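Local coordinates for vacuolar protein sorting 29 (Cryptosporidium parvum, PDB 2A22) that probably serves in protein transport as a retromer-type sorting subunit built on a calcineurin-like phosphoesterase fold, at residues E69-L74 with V81-G86. Sequence-based numbering, arbitrary orientation.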
ATOM      1  N   GLU A  69      -0.087  12.768 -12.278  1.00 20.13           N
ATOM      2  CA  GLU A  69      -1.019  13.554 -11.483  1.00 22.81           C
ATOM      3  C   GLU A  69      -1.301  12.861 -10.133  1.00 19.65           C
ATOM      4  O   GLU A  69      -1.380  13.530  -9.101  1.00 19.70           O
ATOM      5  CB  GLU A  69      -2.331  13.796 -12.260  1.00 23.15           C
ATOM      6  CG  GLU A  69      -3.387  14.576 -11.462  1.00 29.18           C
ATOM      7  CD  GLU A  69      -4.809  14.541 -12.061  1.00 32.18           C
ATOM      8  OE1 GLU A  69      -4.961  14.432 -13.291  1.00 36.42           O
ATOM      9  OE2 GLU A  69      -5.789  14.625 -11.278  1.00 41.66           O
ATOM     10  N   TYR A  70      -1.426  11.527 -10.130  1.00 16.94           N
ATOM     11  CA  TYR A  70      -1.724  10.809  -8.884  1.00 16.82           C
ATOM     12  C   TYR A  70      -0.462  10.578  -8.003  1.00 18.16           C
ATOM     13  O   TYR A  70      -0.541  10.580  -6.773  1.00 19.42           O
ATOM     14  CB  TYR A  70      -2.573   9.552  -9.161  1.00 16.35           C
ATOM     15  CG  TYR A  70      -4.023   9.950  -9.321  1.00 15.88           C
ATOM     16  CD1 TYR A  70      -4.496  10.540 -10.508  1.00 16.41           C
ATOM     17  CD2 TYR A  70      -4.893   9.860  -8.243  1.00 17.21           C
ATOM     18  CE1 TYR A  70      -5.833  10.987 -10.613  1.00 14.90           C
ATOM     19  CE2 TYR A  70      -6.192  10.298  -8.336  1.00 20.89           C
ATOM     20  CZ  TYR A  70      -6.659  10.841  -9.520  1.00 15.95           C
ATOM     21  OH  TYR A  70      -7.964  11.225  -9.572  1.00 21.85           O
ATOM     22  N   VAL A  71       0.702  10.446  -8.640  1.00 17.46           N
ATOM     23  CA  VAL A  71       1.972  10.566  -7.933  1.00 17.25           C
ATOM     24  C   VAL A  71       2.011  11.883  -7.133  1.00 19.17           C
ATOM     25  O   VAL A  71       2.312  11.903  -5.931  1.00 17.03           O
ATOM     26  CB  VAL A  71       3.168  10.465  -8.895  1.00 17.85           C
ATOM     27  CG1 VAL A  71       4.454  10.892  -8.192  1.00 15.45           C
ATOM     28  CG2 VAL A  71       3.304   9.018  -9.459  1.00 18.56           C
ATOM     29  N   GLU A  72       1.658  12.977  -7.802  1.00 20.98           N
ATOM     30  CA  GLU A  72       1.693  14.308  -7.184  1.00 20.63           C
ATOM     31  C   GLU A  72       0.677  14.435  -6.061  1.00 20.21           C
ATOM     32  O   GLU A  72       0.965  15.049  -5.037  1.00 20.24           O
ATOM     33  CB  GLU A  72       1.524  15.397  -8.253  1.00 18.30           C
ATOM     34  CG  GLU A  72       2.785  15.423  -9.170  1.00 21.89           C
ATOM     35  CD  GLU A  72       2.678  16.305 -10.416  1.00 24.30           C
ATOM     36  OE1 GLU A  72       1.565  16.691 -10.850  1.00 27.67           O
ATOM     37  OE2 GLU A  72       3.746  16.615 -10.978  1.00 32.16           O
ATOM     38  N   MET A  73      -0.491  13.821  -6.241  1.00 19.63           N
ATOM     39  CA  MET A  73      -1.535  13.828  -5.223  1.00 20.41           C
ATOM     40  C   MET A  73      -1.024  13.081  -3.968  1.00 21.15           C
ATOM     41  O   MET A  73      -1.063  13.618  -2.846  1.00 21.41           O
ATOM     42  CB  MET A  73      -2.839  13.241  -5.792  1.00 21.18           C
ATOM     43  CG  MET A  73      -3.999  13.037  -4.760  1.00 24.84           C
ATOM     44  SD  MET A  73      -3.893  11.457  -3.848  1.00 29.11           S
ATOM     45  CE  MET A  73      -5.407  11.528  -2.846  1.00 35.41           C
ATOM     46  N   LEU A  74      -0.485  11.883  -4.175  1.00 20.27           N
ATOM     47  CA  LEU A  74       0.052  11.064  -3.076  1.00 20.46           C
ATOM     48  C   LEU A  74       1.225  11.730  -2.372  1.00 20.50           C
ATOM     49  O   LEU A  74       1.298  11.708  -1.133  1.00 20.62           O
ATOM     50  CB  LEU A  74       0.453   9.672  -3.564  1.00 19.76           C
ATOM     51  CG  LEU A  74      -0.640   8.686  -3.987  1.00 21.96           C
ATOM     52  CD1 LEU A  74       0.005   7.530  -4.741  1.00 19.82           C
ATOM     53  CD2 LEU A  74      -1.476   8.146  -2.807  1.00 19.20           C
ATOM     54  N   VAL A  81       6.315  10.003   2.023  1.00 20.36           N
ATOM     55  CA  VAL A  81       5.573   9.275   0.998  1.00 21.28           C
ATOM     56  C   VAL A  81       6.530   8.394   0.181  1.00 22.00           C
ATOM     57  O   VAL A  81       7.396   8.906  -0.533  1.00 22.03           O
ATOM     58  CB  VAL A  81       4.795  10.227   0.076  1.00 21.71           C
ATOM     59  CG1 VAL A  81       4.124   9.447  -1.046  1.00 23.40           C
ATOM     60  CG2 VAL A  81       3.735  11.012   0.892  1.00 22.79           C
ATOM     61  N   TYR A  82       6.372   7.078   0.319  1.00 17.36           N
ATOM     62  CA  TYR A  82       7.193   6.103  -0.381  1.00 17.70           C
ATOM     63  C   TYR A  82       6.374   5.417  -1.457  1.00 16.87           C
ATOM     64  O   TYR A  82       5.291   4.861  -1.176  1.00 17.75           O
ATOM     65  CB  TYR A  82       7.731   5.053   0.619  1.00 18.74           C
ATOM     66  CG  TYR A  82       8.592   5.700   1.694  1.00 19.83           C
ATOM     67  CD1 TYR A  82       9.957   5.794   1.519  1.00 21.36           C
ATOM     68  CD2 TYR A  82       8.028   6.265   2.859  1.00 21.25           C
ATOM     69  CE1 TYR A  82      10.769   6.409   2.452  1.00 24.11           C
ATOM     70  CE2 TYR A  82       8.842   6.894   3.828  1.00 21.25           C
ATOM     71  CZ  TYR A  82      10.221   6.952   3.599  1.00 27.37           C
ATOM     72  OH  TYR A  82      11.102   7.548   4.485  1.00 29.73           O
ATOM     73  N   ILE A  83       6.897   5.432  -2.680  1.00 14.85           N
ATOM     74  CA  ILE A  83       6.255   4.807  -3.828  1.00 15.76           C
ATOM     75  C   ILE A  83       7.245   3.903  -4.494  1.00 17.45           C
ATOM     76  O   ILE A  83       8.390   4.303  -4.803  1.00 20.59           O
ATOM     77  CB  ILE A  83       5.760   5.863  -4.842  1.00 16.10           C
ATOM     78  CG1 ILE A  83       4.719   6.793  -4.173  1.00 18.86           C
ATOM     79  CG2 ILE A  83       5.210   5.192  -6.114  1.00 15.66           C
ATOM     80  CD1 ILE A  83       4.377   8.108  -4.963  1.00 18.72           C
ATOM     81  N   VAL A  84       6.837   2.659  -4.702  1.00 17.89           N
ATOM     82  CA  VAL A  84       7.691   1.738  -5.429  1.00 16.10           C
ATOM     83  C   VAL A  84       7.158   1.547  -6.856  1.00 17.77           C
ATOM     84  O   VAL A  84       5.983   1.787  -7.136  1.00 14.70           O
ATOM     85  CB  VAL A  84       7.877   0.394  -4.691  1.00 15.39           C
ATOM     86  CG1 VAL A  84       8.634   0.640  -3.385  1.00 15.05           C
ATOM     87  CG2 VAL A  84       6.512  -0.322  -4.462  1.00 11.68           C
ATOM     88  N   SER A  85       8.044   1.137  -7.744  1.00 18.55           N
ATOM     89  CA  SER A  85       7.703   0.852  -9.131  1.00 22.64           C
ATOM     90  C   SER A  85       6.868  -0.429  -9.310  1.00 20.24           C
ATOM     91  O   SER A  85       7.236  -1.502  -8.817  1.00 23.43           O
ATOM     92  CB  SER A  85       9.003   0.713  -9.934  1.00 22.56           C
ATOM     93  OG  SER A  85       8.694   0.810 -11.305  1.00 35.40           O
ATOM     94  N   GLY A  86       5.756  -0.321 -10.024  1.00 20.45           N
ATOM     95  CA  GLY A  86       4.989  -1.495 -10.433  1.00 19.14           C
ATOM     96  C   GLY A  86       5.205  -1.865 -11.888  1.00 21.64           C
ATOM     97  O   GLY A  86       5.943  -1.201 -12.584  1.00 22.93           O
TER
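Ile83 sends its CD1 methyl into the angle between Val71 and Leu74, one helical turn apart on helix 68-77. CD1 lies 4.3 Å from CG1 of Val71 and 4.4 Å from CD1 of Leu74, and the two approaches are nearly at right angles. The Ile83 chain is extended beyond CB (chi2 166°), which carries this end methyl across to the helix. Nearer the end of the helix, Val81 meets main chain as well as side chain. Both its methyls approach the carbonyl oxygen of Leu74 from one side: CG2 is 3.2 Å from Leu74 O and CG1 3.6 Å. With CG1 anti to the backbone N of Val81 (chi1 175°), that methyl also comes within 4.5 Å of Leu74 CB. The axes of segments 69-74 and 81-83 run roughly antiparallel, at 147°, and approach to 9.9 Å, as fits the return leg of a beta-alpha-beta unit; the other strand is 58-61, whose Cys61 touches both Leu74 and Ile83. Tyr82 and Val84 instead pack on strands 106-111 and 114-119, so the helix lines one face of strand 81-83 and the second sheet of the alpha-beta-beta-alpha sandwich the other. The buried seam is made of aliphatic side-chain contacts, with one carbonyl oxygen pressed against Val81; cohesion between the two segments therefore rests on shape and dispersion, while Lys75, next on the helix, adds a hydrogen bond to Val81 O.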